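Local atomic coordinates of acid phosphatase (Bacillus anthracis, PDB entry 2I33), a protein that hydrolyses phosphate monoesters at acid pH as a class C acid phosphatase of the HAD superfamily, probably by way of a magnesium-assisted aspartyl-phosphate intermediate. Residues I123-T128 with L152-K157; G117-Y122 with A143-K148; L71-H76 with Y89-W94; D24-T29 with I213-M218; A225-N230 with K240-N245. One frame throughout, in Å; residues are numbered along the deposited sequence.

Contact 1 (I123-T128 with L152-K157); sequences ISNRKT and LLQDPK
Segments 123-125 and 152-154, the C-terminal ends of two neighbouring parallel strands of the HAD sheet, pair side by side: Ser124 N donates to Leu152 O (3.2 Å) and Gln154 N to Arg126 O (2.9 Å). Between these bonds the register slips by two residues, a beta bulge, and Thr128 N reaches Gln154 O from above the carbonyl plane. Ser124, with OG anti to its backbone N (chi1 163°), takes Arg126 N on OG in an ST turn that suits the corner. The amides of Asn125 and Gln154 lie stacked, planes 14° apart; Arg164 donates to Asn125 OD1, and Gln154 NE2 to Gly160 O. One water bridges Asn125 O and Gln154 OE1. Leucine suits buried position 153, where Leu153 CD2 packs on Ser124 CB (3.7 Å). The extended Arg126 leads away to a salt bridge with Asp67, a magnesium ligand. The pair closes the beta-alpha-beta unit of strand 119-125, helix 131-141 and strand 151-154; Leu153 meets that helix, whereas Ile123 and Leu152 lie against helix 162-171.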
# COMPACT_ATOMS: atom_id res chain seq x y z
N ILE A 123 11.49 15.41 -6.81
CA ILE A 123 10.49 16.26 -7.43
C ILE A 123 9.27 16.20 -6.53
O ILE A 123 8.60 15.19 -6.46
CB ILE A 123 10.18 15.78 -8.86
CG1 ILE A 123 11.47 15.80 -9.69
CG2 ILE A 123 9.11 16.68 -9.49
CD1 ILE A 123 11.32 15.27 -11.11
N SER A 124 8.98 17.33 -5.88
CA SER A 124 8.01 17.40 -4.80
C SER A 124 7.14 18.63 -4.95
O SER A 124 7.62 19.66 -5.41
CB SER A 124 8.76 17.50 -3.48
OG SER A 124 7.93 17.96 -2.44
N ASN A 125 5.86 18.53 -4.59
CA ASN A 125 4.97 19.67 -4.62
C ASN A 125 4.92 20.51 -3.34
O ASN A 125 4.06 21.39 -3.20
CB ASN A 125 3.58 19.27 -5.12
CG ASN A 125 3.62 18.84 -6.58
OD1 ASN A 125 4.60 19.11 -7.26
ND2 ASN A 125 2.55 18.21 -7.06
N ARG A 126 5.91 20.32 -2.47
CA ARG A 126 6.26 21.41 -1.56
C ARG A 126 6.52 22.66 -2.40
O ARG A 126 6.92 22.58 -3.58
CB ARG A 126 7.49 21.06 -0.75
CG ARG A 126 7.24 19.99 0.28
CD ARG A 126 8.50 19.45 0.83
NE ARG A 126 8.17 18.54 1.91
CZ ARG A 126 8.66 18.58 3.14
NH1 ARG A 126 9.56 19.48 3.48
NH2 ARG A 126 8.20 17.73 4.04
N LYS A 127 6.28 23.80 -1.78
CA LYS A 127 6.41 25.08 -2.44
C LYS A 127 7.89 25.45 -2.53
O LYS A 127 8.67 25.14 -1.64
CB LYS A 127 5.64 26.14 -1.67
CG LYS A 127 4.14 25.82 -1.50
CD LYS A 127 3.40 26.88 -0.67
CE LYS A 127 3.62 26.68 0.83
NZ LYS A 127 2.75 27.56 1.66
N THR A 128 8.27 26.14 -3.59
CA THR A 128 9.65 26.59 -3.72
C THR A 128 10.15 27.41 -2.51
O THR A 128 11.34 27.37 -2.18
CB THR A 128 9.83 27.37 -5.01
OG1 THR A 128 8.74 28.30 -5.14
CG2 THR A 128 9.84 26.42 -6.18
N LEU A 152 13.56 19.68 -6.59
CA LEU A 152 12.82 20.45 -7.58
C LEU A 152 11.40 20.61 -7.08
O LEU A 152 10.56 19.73 -7.23
CB LEU A 152 12.85 19.77 -8.96
CG LEU A 152 14.24 19.30 -9.41
CD1 LEU A 152 14.23 18.73 -10.82
CD2 LEU A 152 15.21 20.44 -9.28
N LEU A 153 11.16 21.75 -6.44
CA LEU A 153 9.87 22.00 -5.80
C LEU A 153 8.93 22.69 -6.76
O LEU A 153 9.32 23.08 -7.87
CB LEU A 153 10.07 22.80 -4.51
CG LEU A 153 11.00 22.16 -3.48
CD1 LEU A 153 11.05 22.95 -2.18
CD2 LEU A 153 10.57 20.74 -3.23
N GLN A 154 7.67 22.84 -6.33
CA GLN A 154 6.62 23.36 -7.21
C GLN A 154 6.53 24.88 -7.18
O GLN A 154 6.40 25.51 -6.12
CB GLN A 154 5.27 22.73 -6.87
CG GLN A 154 4.17 22.97 -7.93
CD GLN A 154 2.94 22.13 -7.67
OE1 GLN A 154 2.37 22.18 -6.58
NE2 GLN A 154 2.55 21.31 -8.64
N ASP A 155 6.59 25.47 -8.36
CA ASP A 155 6.37 26.90 -8.49
C ASP A 155 4.91 27.23 -8.23
O ASP A 155 4.04 26.39 -8.46
CB ASP A 155 6.74 27.34 -9.90
CG ASP A 155 8.22 27.28 -10.14
OD1 ASP A 155 8.96 27.94 -9.38
OD2 ASP A 155 8.66 26.56 -11.07
N PRO A 156 4.64 28.45 -7.74
CA PRO A 156 3.24 28.88 -7.65
C PRO A 156 2.63 28.86 -9.05
O PRO A 156 3.26 29.32 -9.99
CB PRO A 156 3.33 30.31 -7.12
CG PRO A 156 4.74 30.52 -6.67
CD PRO A 156 5.60 29.47 -7.30
N LYS A 157 1.44 28.27 -9.19
CA LYS A 157 0.75 28.17 -10.49
C LYS A 157 1.20 26.98 -11.36
O LYS A 157 0.51 26.64 -12.32
CB LYS A 157 0.85 29.48 -11.30
O HOH W 1 2.96 23.68 -4.25
O HOH W 2 9.25 29.54 -7.38

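Contact 2 (G117-Y122 with A143-K148)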
# COMPACT_ATOMS: atom_id res chain seq x y z
N GLY A 117 26.74 6.19 -8.59
CA GLY A 117 26.96 7.35 -9.41
C GLY A 117 25.72 7.87 -10.11
O GLY A 117 25.82 8.65 -11.07
N VAL A 118 24.56 7.44 -9.63
CA VAL A 118 23.28 7.79 -10.22
C VAL A 118 22.77 9.06 -9.53
O VAL A 118 22.69 9.13 -8.29
CB VAL A 118 22.26 6.63 -10.08
CG1 VAL A 118 20.85 7.05 -10.51
CG2 VAL A 118 22.73 5.40 -10.86
N ASP A 119 22.39 10.03 -10.34
CA ASP A 119 21.80 11.25 -9.82
C ASP A 119 20.38 11.04 -9.30
O ASP A 119 19.60 10.27 -9.85
CB ASP A 119 21.80 12.36 -10.88
CG ASP A 119 23.16 13.02 -11.05
OD1 ASP A 119 23.89 13.11 -10.04
OD2 ASP A 119 23.48 13.47 -12.19
N ILE A 120 20.08 11.73 -8.21
CA ILE A 120 18.77 11.68 -7.59
C ILE A 120 18.10 13.03 -7.74
O ILE A 120 18.70 14.07 -7.46
CB ILE A 120 18.93 11.38 -6.09
CG1 ILE A 120 19.61 10.01 -5.93
CG2 ILE A 120 17.60 11.47 -5.36
CD1 ILE A 120 20.21 9.80 -4.57
N TYR A 121 16.84 13.02 -8.18
CA TYR A 121 16.02 14.22 -8.20
C TYR A 121 14.80 14.03 -7.36
O TYR A 121 14.06 13.08 -7.54
CB TYR A 121 15.64 14.62 -9.61
CG TYR A 121 16.91 14.99 -10.28
CD1 TYR A 121 17.46 16.25 -10.11
CD2 TYR A 121 17.64 14.05 -10.99
CE1 TYR A 121 18.69 16.57 -10.67
CE2 TYR A 121 18.84 14.35 -11.55
CZ TYR A 121 19.37 15.61 -11.40
OH TYR A 121 20.58 15.89 -11.98
N TYR A 122 14.66 14.91 -6.38
CA TYR A 122 13.49 14.92 -5.52
C TYR A 122 12.52 15.92 -6.13
O TYR A 122 12.68 17.12 -5.97
CB TYR A 122 13.84 15.35 -4.10
CG TYR A 122 14.95 14.54 -3.46
CD1 TYR A 122 14.70 13.32 -2.90
CD2 TYR A 122 16.26 15.03 -3.41
CE1 TYR A 122 15.69 12.58 -2.30
CE2 TYR A 122 17.26 14.29 -2.83
CZ TYR A 122 16.97 13.07 -2.27
OH TYR A 122 17.96 12.34 -1.67
N ALA A 143 19.56 12.25 3.65
CA ALA A 143 19.28 12.02 2.24
C ALA A 143 20.40 12.63 1.43
O ALA A 143 20.82 13.76 1.70
CB ALA A 143 17.94 12.64 1.85
N PRO A 144 20.93 11.89 0.44
CA PRO A 144 21.98 12.45 -0.39
C PRO A 144 21.49 13.53 -1.34
O PRO A 144 20.29 13.63 -1.62
CB PRO A 144 22.49 11.27 -1.21
CG PRO A 144 21.43 10.30 -1.20
CD PRO A 144 20.59 10.51 0.03
N GLN A 145 22.43 14.31 -1.83
CA GLN A 145 22.13 15.31 -2.84
C GLN A 145 21.00 16.23 -2.38
O GLN A 145 20.11 16.54 -3.15
CB GLN A 145 21.83 14.60 -4.19
CG GLN A 145 23.08 13.93 -4.82
CD GLN A 145 22.75 12.85 -5.85
OE1 GLN A 145 21.85 13.02 -6.67
NE2 GLN A 145 23.48 11.73 -5.82
N ALA A 146 21.05 16.67 -1.12
CA ALA A 146 20.02 17.55 -0.54
C ALA A 146 20.33 19.01 -0.85
O ALA A 146 20.61 19.81 0.06
CB ALA A 146 19.90 17.34 0.98
N THR A 147 20.28 19.34 -2.13
CA THR A 147 20.64 20.67 -2.61
C THR A 147 19.60 21.20 -3.57
O THR A 147 18.84 20.44 -4.15
CB THR A 147 21.98 20.67 -3.35
OG1 THR A 147 21.88 19.91 -4.56
CG2 THR A 147 23.08 20.11 -2.47
N LYS A 148 19.61 22.51 -3.77
CA LYS A 148 18.66 23.14 -4.69
C LYS A 148 18.71 22.51 -6.09
O LYS A 148 17.68 22.41 -6.78
CB LYS A 148 18.89 24.66 -4.78
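The loop that leads from helix 131-141 toward strand 151-154 is fastened to strand 119-122 through Gln145 and Pro144. Gln145 extends beyond CG and puts OE1 on Ile120 N at 2.7 Å, with the donor only 15° from the amide carbonyl plane; a long amide side chain thus supplies the acceptor that a neighbouring strand would otherwise give. Ile120 CD1 rests 3.6 Å from Pro144 CG, the two side chains crossing at about a right angle. This is the return limb of a Rossmann-like beta-alpha-beta crossover, in which the chain leaves the sheet, runs back as a helix and turns in again as the adjoining strand. Tyrosine suits position 122 because its ring can be buried while Tyr122 OH donates to Pro144 O (2.7 Å), in the carbonyl plane and on a lone pair. Pro144 O and Gln145 O both lie at the edge of that ring, and Ile120 CG2 sits over one face. Leu110 of helix 106-115 packs on both Tyr122 and Pro144.

Contact 3 (L71-H76 with Y89-W94)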
# COMPACT_ATOMS: atom_id res chain seq x y z
N LEU A 71 9.81 11.27 2.94
CA LEU A 71 9.55 11.89 4.24
C LEU A 71 8.15 11.59 4.73
O LEU A 71 7.16 11.70 4.01
CB LEU A 71 9.71 13.42 4.13
CG LEU A 71 11.14 13.91 3.79
CD1 LEU A 71 11.15 15.43 3.58
CD2 LEU A 71 12.16 13.48 4.79
N ASP A 72 8.08 11.25 6.01
CA ASP A 72 6.86 10.86 6.68
C ASP A 72 6.19 12.07 7.35
O ASP A 72 6.68 12.59 8.34
CB ASP A 72 7.20 9.82 7.72
CG ASP A 72 5.99 9.26 8.41
OD1 ASP A 72 4.87 9.81 8.27
OD2 ASP A 72 6.18 8.23 9.10
N ASN A 73 5.07 12.50 6.78
CA ASN A 73 4.32 13.64 7.35
C ASN A 73 3.13 13.23 8.14
O ASN A 73 2.26 14.06 8.48
CB ASN A 73 3.89 14.56 6.23
CG ASN A 73 5.04 15.01 5.45
OD1 ASN A 73 5.85 15.82 5.91
ND2 ASN A 73 5.16 14.47 4.26
N SER A 74 3.05 11.95 8.48
CA SER A 74 1.87 11.52 9.18
C SER A 74 1.65 12.25 10.52
O SER A 74 0.49 12.40 10.91
CB SER A 74 1.84 9.99 9.31
OG SER A 74 2.89 9.57 10.11
N PRO A 75 2.72 12.73 11.23
CA PRO A 75 2.40 13.51 12.45
C PRO A 75 1.52 14.72 12.19
O PRO A 75 0.76 15.15 13.07
CB PRO A 75 3.76 13.96 12.96
CG PRO A 75 4.70 12.88 12.42
CD PRO A 75 4.18 12.55 11.08
N HIS A 76 1.61 15.28 10.99
CA HIS A 76 0.72 16.38 10.66
C HIS A 76 -0.73 15.90 10.50
O HIS A 76 -1.68 16.54 10.97
CB HIS A 76 1.17 17.12 9.43
CG HIS A 76 0.27 18.24 9.09
ND1 HIS A 76 -0.83 18.07 8.30
CD2 HIS A 76 0.26 19.53 9.51
CE1 HIS A 76 -1.48 19.22 8.21
NE2 HIS A 76 -0.84 20.12 8.93
N TYR A 89 -4.15 23.23 7.41
CA TYR A 89 -3.99 23.89 8.71
C TYR A 89 -2.67 23.47 9.33
O TYR A 89 -2.43 22.28 9.47
CB TYR A 89 -5.11 23.45 9.62
CG TYR A 89 -5.04 24.06 10.99
CD1 TYR A 89 -5.22 25.42 11.18
CD2 TYR A 89 -4.80 23.27 12.11
CE1 TYR A 89 -5.20 25.99 12.43
CE2 TYR A 89 -4.78 23.85 13.38
CZ TYR A 89 -4.95 25.19 13.53
OH TYR A 89 -4.95 25.79 14.78
N LYS A 90 -1.84 24.47 9.63
CA LYS A 90 -0.51 24.27 10.24
C LYS A 90 0.43 23.36 9.43
O LYS A 90 1.42 22.85 9.93
CB LYS A 90 -0.69 23.85 11.72
CG LYS A 90 -1.26 24.97 12.54
CD LYS A 90 -1.26 24.71 14.03
CE LYS A 90 -1.63 25.98 14.78
NZ LYS A 90 -1.72 25.88 16.27
N TRP A 91 0.16 23.21 8.13
CA TRP A 91 1.06 22.45 7.29
C TRP A 91 2.40 23.18 7.16
O TRP A 91 3.47 22.57 7.31
CB TRP A 91 0.45 22.22 5.92
CG TRP A 91 1.35 21.55 4.98
CD1 TRP A 91 1.96 22.10 3.90
CD2 TRP A 91 1.74 20.18 5.01
NE1 TRP A 91 2.74 21.14 3.27
CE2 TRP A 91 2.62 19.96 3.93
CE3 TRP A 91 1.45 19.12 5.86
CZ2 TRP A 91 3.20 18.70 3.68
CZ3 TRP A 91 2.00 17.90 5.61
CH2 TRP A 91 2.88 17.69 4.53
N ASP A 92 2.37 24.47 6.91
CA ASP A 92 3.63 25.22 6.80
C ASP A 92 4.40 25.19 8.11
O ASP A 92 5.65 25.10 8.09
CB ASP A 92 3.36 26.65 6.38
CG ASP A 92 2.93 26.75 4.92
OD1 ASP A 92 2.93 25.68 4.25
OD2 ASP A 92 2.63 27.90 4.49
N ASP A 93 3.69 25.27 9.23
CA ASP A 93 4.32 25.15 10.55
C ASP A 93 5.08 23.82 10.64
O ASP A 93 6.24 23.77 11.05
CB ASP A 93 3.29 25.24 11.68
CG ASP A 93 2.76 26.66 11.91
OD1 ASP A 93 3.22 27.64 11.27
OD2 ASP A 93 1.90 26.80 12.82
N TRP A 94 4.40 22.76 10.24
CA TRP A 94 4.99 21.43 10.20
C TRP A 94 6.23 21.39 9.30
O TRP A 94 7.31 20.91 9.70
CB TRP A 94 3.95 20.44 9.70
CG TRP A 94 4.51 19.12 9.33
CD1 TRP A 94 4.58 18.59 8.09
CD2 TRP A 94 5.15 18.18 10.21
NE1 TRP A 94 5.19 17.35 8.13
CE2 TRP A 94 5.58 17.09 9.41
CE3 TRP A 94 5.43 18.16 11.56
CZ2 TRP A 94 6.23 15.98 9.96
CZ3 TRP A 94 6.08 17.06 12.09
CH2 TRP A 94 6.48 16.00 11.29
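Asn73 and Trp94 share a nearly straight hydrogen bond: NE1 of Trp94 donates to Asn73 OD1 at 2.8 Å, in the carbonyl plane and on a lone pair. The other end of the amide, Asn73 ND2, donates to OD1 of Asp67, a magnesium ligand, and Asn73 N is bonded to Glu68 OE2. Histidine suits position 76, with CG anti to the backbone N (chi1 -180°), because its ring N-H can reach a backbone carbonyl while its face receives an indole edge: His76 NE2 donates to Tyr89 O (2.7 Å), two residues ahead of helix 91-97, and Trp91 CE3 stands 3.5 Å above the His76 ring centre, edge-to-face. His76 CB makes a CH-pi contact over the Trp94 five-membered ring, and Pro75 CG touches Trp94 CH2 at 3.8 Å. Asp72 OD1 accepts from Ser74 N, closing an Asx turn, and also from Ser74 OG, to which Gln28 NE2 bonds. The contact joins the first turns of helices 74-83 and 91-97, with Phe249 of the second subunit against Trp94.

Contact 4 (D24-T29 with I213-M218)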
# COMPACT_ATOMS: atom_id res chain seq x y z
N ASP A 24 -4.81 6.97 8.78
CA ASP A 24 -3.66 7.60 9.44
C ASP A 24 -3.01 6.64 10.40
O ASP A 24 -1.78 6.53 10.47
CB ASP A 24 -4.10 8.82 10.24
CG ASP A 24 -4.51 9.98 9.37
OD1 ASP A 24 -4.36 9.92 8.13
OD2 ASP A 24 -5.01 10.97 9.95
N LEU A 25 -3.84 5.92 11.13
CA LEU A 25 -3.38 4.99 12.14
C LEU A 25 -2.60 3.85 11.47
O LEU A 25 -1.54 3.45 11.93
CB LEU A 25 -4.57 4.46 12.90
CG LEU A 25 -4.27 3.59 14.10
CD1 LEU A 25 -3.45 4.32 15.15
CD2 LEU A 25 -5.57 3.17 14.65
N TRP A 26 -3.12 3.34 10.36
CA TRP A 26 -2.41 2.33 9.58
C TRP A 26 -1.05 2.87 9.14
O TRP A 26 -0.01 2.23 9.25
CB TRP A 26 -3.21 1.96 8.31
CG TRP A 26 -2.57 0.91 7.49
CD1 TRP A 26 -2.59 -0.45 7.70
CD2 TRP A 26 -1.80 1.11 6.30
NE1 TRP A 26 -1.88 -1.09 6.71
CE2 TRP A 26 -1.40 -0.15 5.84
CE3 TRP A 26 -1.42 2.24 5.59
CZ2 TRP A 26 -0.65 -0.33 4.70
CZ3 TRP A 26 -0.68 2.07 4.45
CH2 TRP A 26 -0.27 0.79 4.03
N TYR A 27 -1.08 4.05 8.58
CA TYR A 27 0.14 4.59 8.01
C TYR A 27 1.20 4.79 9.10
O TYR A 27 2.40 4.53 8.89
CB TYR A 27 -0.16 5.92 7.35
CG TYR A 27 0.99 6.37 6.51
CD1 TYR A 27 1.12 5.94 5.20
CD2 TYR A 27 1.96 7.21 7.01
CE1 TYR A 27 2.21 6.35 4.40
CE2 TYR A 27 3.05 7.61 6.22
CZ TYR A 27 3.19 7.16 4.94
OH TYR A 27 4.24 7.56 4.15
N GLN A 28 0.76 5.25 10.27
CA GLN A 28 1.68 5.55 11.36
C GLN A 28 2.16 4.36 12.15
O GLN A 28 3.25 4.41 12.74
CB GLN A 28 1.02 6.50 12.35
CG GLN A 28 0.97 7.87 11.84
CD GLN A 28 0.93 8.91 12.94
OE1 GLN A 28 0.10 8.83 13.85
NE2 GLN A 28 1.83 9.87 12.88
N THR A 29 1.36 3.32 12.23
CA THR A 29 1.66 2.23 13.14
C THR A 29 1.83 0.89 12.47
O THR A 29 2.44 0.01 13.07
CB THR A 29 0.62 2.08 14.28
OG1 THR A 29 -0.59 1.55 13.75
CG2 THR A 29 0.34 3.40 14.98
N ILE A 213 5.58 2.37 -6.64
CA ILE A 213 4.50 3.02 -5.89
C ILE A 213 4.51 2.61 -4.43
O ILE A 213 4.86 1.48 -4.11
CB ILE A 213 3.13 2.74 -6.55
CG1 ILE A 213 2.02 3.53 -5.84
CG2 ILE A 213 2.87 1.26 -6.68
CD1 ILE A 213 0.92 3.88 -6.70
N PHE A 214 4.16 3.59 -3.58
CA PHE A 214 4.04 3.46 -2.14
C PHE A 214 2.62 3.76 -1.68
O PHE A 214 1.90 4.54 -2.28
CB PHE A 214 5.03 4.38 -1.46
CG PHE A 214 6.45 4.02 -1.78
CD1 PHE A 214 7.05 2.97 -1.16
CD2 PHE A 214 7.15 4.70 -2.73
CE1 PHE A 214 8.34 2.57 -1.46
CE2 PHE A 214 8.45 4.33 -3.03
CZ PHE A 214 9.03 3.25 -2.40
N PRO A 215 2.22 3.13 -0.57
CA PRO A 215 0.82 3.29 -0.12
C PRO A 215 0.55 4.52 0.72
O PRO A 215 1.15 4.70 1.78
CB PRO A 215 0.62 2.03 0.73
CG PRO A 215 2.00 1.84 1.36
CD PRO A 215 2.95 2.11 0.21
N ASN A 216 -0.41 5.32 0.30
CA ASN A 216 -0.83 6.50 1.04
C ASN A 216 -2.35 6.64 1.01
O ASN A 216 -2.92 7.32 0.16
CB ASN A 216 -0.19 7.76 0.49
CG ASN A 216 -0.63 8.99 1.24
OD1 ASN A 216 -1.40 8.87 2.23
ND2 ASN A 216 -0.18 10.16 0.80
N PRO A 217 -3.01 5.99 1.96
CA PRO A 217 -4.46 6.11 2.07
C PRO A 217 -4.93 7.33 2.83
O PRO A 217 -6.13 7.43 3.10
CB PRO A 217 -4.84 4.85 2.86
CG PRO A 217 -3.67 4.67 3.73
CD PRO A 217 -2.46 5.06 2.96
N MET A 218 -4.00 8.21 3.23
CA MET A 218 -4.36 9.36 4.06
C MET A 218 -4.91 10.51 3.24
O MET A 218 -5.79 11.27 3.67
CB MET A 218 -3.13 9.85 4.82
CG MET A 218 -2.53 8.81 5.79
SD MET A 218 -1.17 9.53 6.68
CE MET A 218 0.06 9.58 5.36
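Pro215 opens the contact against Trp26 and Tyr27 of helix 21-29. Its CB lies 3.6 Å from Trp26 CH2 at the edge of the indole, and its carbonyl O sits in plane at the edge of the Tyr27 ring, 3.3 Å from CE1. Asn216 hardly touches the helix; OD1 accepts from Met218 N (2.9 Å) in an Asx turn, while ND2 donates to Asp180, a magnesium ligand. The segment follows strand 211-213, the last of the parallel HAD sheet, so the helix near the N-terminus is held beside a loop next to the metal site. Pro217 comes next, a compact ring with CD 3.8 Å from Trp26 CZ3; the side chains cross at about a right angle. The flexible thioether of Met218 suits the last place: bent at chi3 (-73°), it sets CE 3.4 Å above the centre of the Tyr27 ring, a CH-pi contact, with SD oblique to it in a Met-aromatic contact. Met218 CG also approaches Asp24 OD1 at 3.2 Å. The phenol OH of Tyr27 is hydrogen-bonded to Tyr37 OH, and on the Trp26 side Trp222 of the second subunit meets the indole edge-to-face.

Contact 5 (A225-N230 with K240-N245); sequences ALYDYN and KIRHDN
The end of helix 221-226, where the chain passes into a type I' turn from Tyr227 to Asn230, comes up to helix 235-244 with Leu226 CA 6.9 Å from Ile241 CA. The branched Ile241 touches both Leu226 and Tyr227 at once: CG2 is 3.3 Å from Leu226 O and 3.8 Å from Leu226 CB, while CD1 reaches Tyr227 CD1 at 3.9 Å. Leu226 and Asn245 slide past each other in opposite directions, Leu226 CD2 resting 3.4 Å from Asn245 CG. The amide of Asn245 is fixed by its own helix, ND2 donating to Ile241 O (2.9 Å) in the amide plane, which holds the amide where CB, CG and OD1 all lie against Leu226 CD2. Tyr227 brings the polar link. Arg242, extended from CG to NE, donates from NE to Tyr227 OH at 2.9 Å; ring and guanidinium planes are 14° apart, and the hydroxyl lies at the guanidinium edge. Glu223 binds both partners, by a hydrogen bond to Tyr227 OH and a salt bridge to Arg242 NH2, while Gln19 accepts from NH1, so the buried charge is probably well compensated. From the second subunit, Leu25 packs on Leu226 and Asn245, and Met22 on Arg242. Positive phi at Asp228 marks a Schellman motif, with Asp228 N bonded back to Ala225 O in the last helical turn: a helix end followed by a tight turn, packed against the C-terminal helix.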
# COMPACT_ATOMS: atom_id res chain seq x y z
N ALA A 225 -9.41 13.66 -6.84
CA ALA A 225 -10.19 13.21 -8.01
C ALA A 225 -11.68 13.10 -7.70
O ALA A 225 -12.50 13.39 -8.55
CB ALA A 225 -9.69 11.90 -8.57
N LEU A 226 -12.02 12.67 -6.49
CA LEU A 226 -13.43 12.58 -6.09
C LEU A 226 -14.11 13.95 -6.03
O LEU A 226 -15.32 14.04 -6.21
CB LEU A 226 -13.56 11.90 -4.73
CG LEU A 226 -13.10 10.45 -4.73
CD1 LEU A 226 -12.92 10.04 -3.31
CD2 LEU A 226 -14.09 9.54 -5.42
N TYR A 227 -13.33 14.99 -5.77
CA TYR A 227 -13.84 16.34 -5.66
C TYR A 227 -13.66 17.09 -6.96
O TYR A 227 -13.80 18.31 -6.97
CB TYR A 227 -13.10 17.13 -4.56
CG TYR A 227 -13.05 16.44 -3.23
CD1 TYR A 227 -14.09 15.63 -2.79
CD2 TYR A 227 -11.99 16.67 -2.37
CE1 TYR A 227 -14.03 15.01 -1.55
CE2 TYR A 227 -11.92 16.06 -1.14
CZ TYR A 227 -12.93 15.22 -0.74
OH TYR A 227 -12.84 14.60 0.48
N ASP A 228 -13.33 16.39 -8.04
CA ASP A 228 -12.93 17.04 -9.29
C ASP A 228 -11.81 18.04 -9.02
O ASP A 228 -11.78 19.11 -9.60
CB ASP A 228 -14.10 17.73 -9.95
CG ASP A 228 -15.27 16.81 -10.17
OD1 ASP A 228 -15.04 15.71 -10.73
OD2 ASP A 228 -16.40 17.19 -9.82
N TYR A 229 -10.95 17.70 -8.07
CA TYR A 229 -9.82 18.54 -7.69
C TYR A 229 -10.21 19.91 -7.12
O TYR A 229 -9.40 20.84 -7.11
CB TYR A 229 -8.85 18.64 -8.85
CG TYR A 229 -8.37 17.26 -9.27
CD1 TYR A 229 -7.40 16.57 -8.54
CD2 TYR A 229 -8.94 16.62 -10.37
CE1 TYR A 229 -6.99 15.30 -8.92
CE2 TYR A 229 -8.53 15.35 -10.75
CZ TYR A 229 -7.56 14.69 -10.03
OH TYR A 229 -7.17 13.43 -10.44
N ASN A 230 -11.43 20.00 -6.60
CA ASN A 230 -11.92 21.20 -5.95
C ASN A 230 -12.06 20.99 -4.45
O ASN A 230 -13.09 20.52 -3.97
CB ASN A 230 -13.25 21.60 -6.57
CG ASN A 230 -13.82 22.86 -5.94
OD1 ASN A 230 -13.11 23.56 -5.21
ND2 ASN A 230 -15.08 23.15 -6.21
N LYS A 240 -20.64 14.04 1.60
CA LYS A 240 -21.56 13.33 0.72
C LYS A 240 -20.84 12.60 -0.41
O LYS A 240 -21.19 11.47 -0.76
CB LYS A 240 -22.58 14.30 0.13
CG LYS A 240 -23.55 13.64 -0.84
CD LYS A 240 -24.62 14.60 -1.29
CE LYS A 240 -25.53 13.98 -2.35
NZ LYS A 240 -26.11 12.68 -1.91
N ILE A 241 -19.85 13.26 -0.99
CA ILE A 241 -19.06 12.67 -2.07
C ILE A 241 -18.37 11.44 -1.58
O ILE A 241 -18.34 10.42 -2.26
CB ILE A 241 -18.03 13.66 -2.62
CG1 ILE A 241 -18.74 14.81 -3.36
CG2 ILE A 241 -17.05 12.98 -3.55
CD1 ILE A 241 -17.82 15.94 -3.74
N ARG A 242 -17.76 11.55 -0.41
CA ARG A 242 -17.03 10.41 0.14
C ARG A 242 -17.99 9.23 0.29
O ARG A 242 -17.70 8.14 -0.15
CB ARG A 242 -16.41 10.77 1.48
CG ARG A 242 -15.27 11.74 1.38
CD ARG A 242 -14.82 12.17 2.77
NE ARG A 242 -13.59 12.95 2.73
CZ ARG A 242 -12.83 13.20 3.79
NH1 ARG A 242 -13.18 12.75 5.00
NH2 ARG A 242 -11.73 13.92 3.66
N HIS A 243 -19.15 9.48 0.89
CA HIS A 243 -20.13 8.40 1.05
C HIS A 243 -20.66 7.85 -0.27
O HIS A 243 -20.81 6.63 -0.44
CB HIS A 243 -21.29 8.87 1.92
CG HIS A 243 -20.97 8.88 3.37
ND1 HIS A 243 -20.30 9.93 3.98
CD2 HIS A 243 -21.20 7.97 4.34
CE1 HIS A 243 -20.17 9.67 5.27
NE2 HIS A 243 -20.71 8.49 5.52
N ASP A 244 -20.95 8.75 -1.20
CA ASP A 244 -21.51 8.37 -2.50
C ASP A 244 -20.56 7.56 -3.36
O ASP A 244 -21.00 6.88 -4.30
CB ASP A 244 -21.93 9.61 -3.27
CG ASP A 244 -23.19 10.24 -2.72
OD1 ASP A 244 -23.82 9.68 -1.80
OD2 ASP A 244 -23.56 11.32 -3.22
N ASN A 245 -19.27 7.62 -3.07
CA ASN A 245 -18.29 6.89 -3.86
C ASN A 245 -17.86 5.58 -3.25
O ASN A 245 -17.06 4.85 -3.83
CB ASN A 245 -17.09 7.77 -4.20
CG ASN A 245 -17.39 8.67 -5.37
OD1 ASN A 245 -17.15 8.30 -6.53
ND2 ASN A 245 -17.98 9.83 -5.10

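Contacts 1 and 2 use the same strand, 119-125, and join at Leu152 N, which probably bonds to Tyr122 O; contact 1 is partly buried and built on backbone pairing, whereas buried contact 2 relies on side chains gripping a loop. Contact 3, also partly buried, has an aromatic cluster with two side-chain hydrogen bonds in place of sheet pairing; the Lys127-Asp92 salt bridge ties it to contact 1. Contact 4, fully buried, has no hydrogen bond between its segments, yet meets contact 3 through Gln28 and Ser74. Contacts 1, 3 and 4 each send a side chain to a magnesium ligand. Contact 5, farthest from the chain centre, is still buried, pairs apolar packing with a tyrosine-arginine hydrogen bond and, like 3 and 4, touches the second subunit.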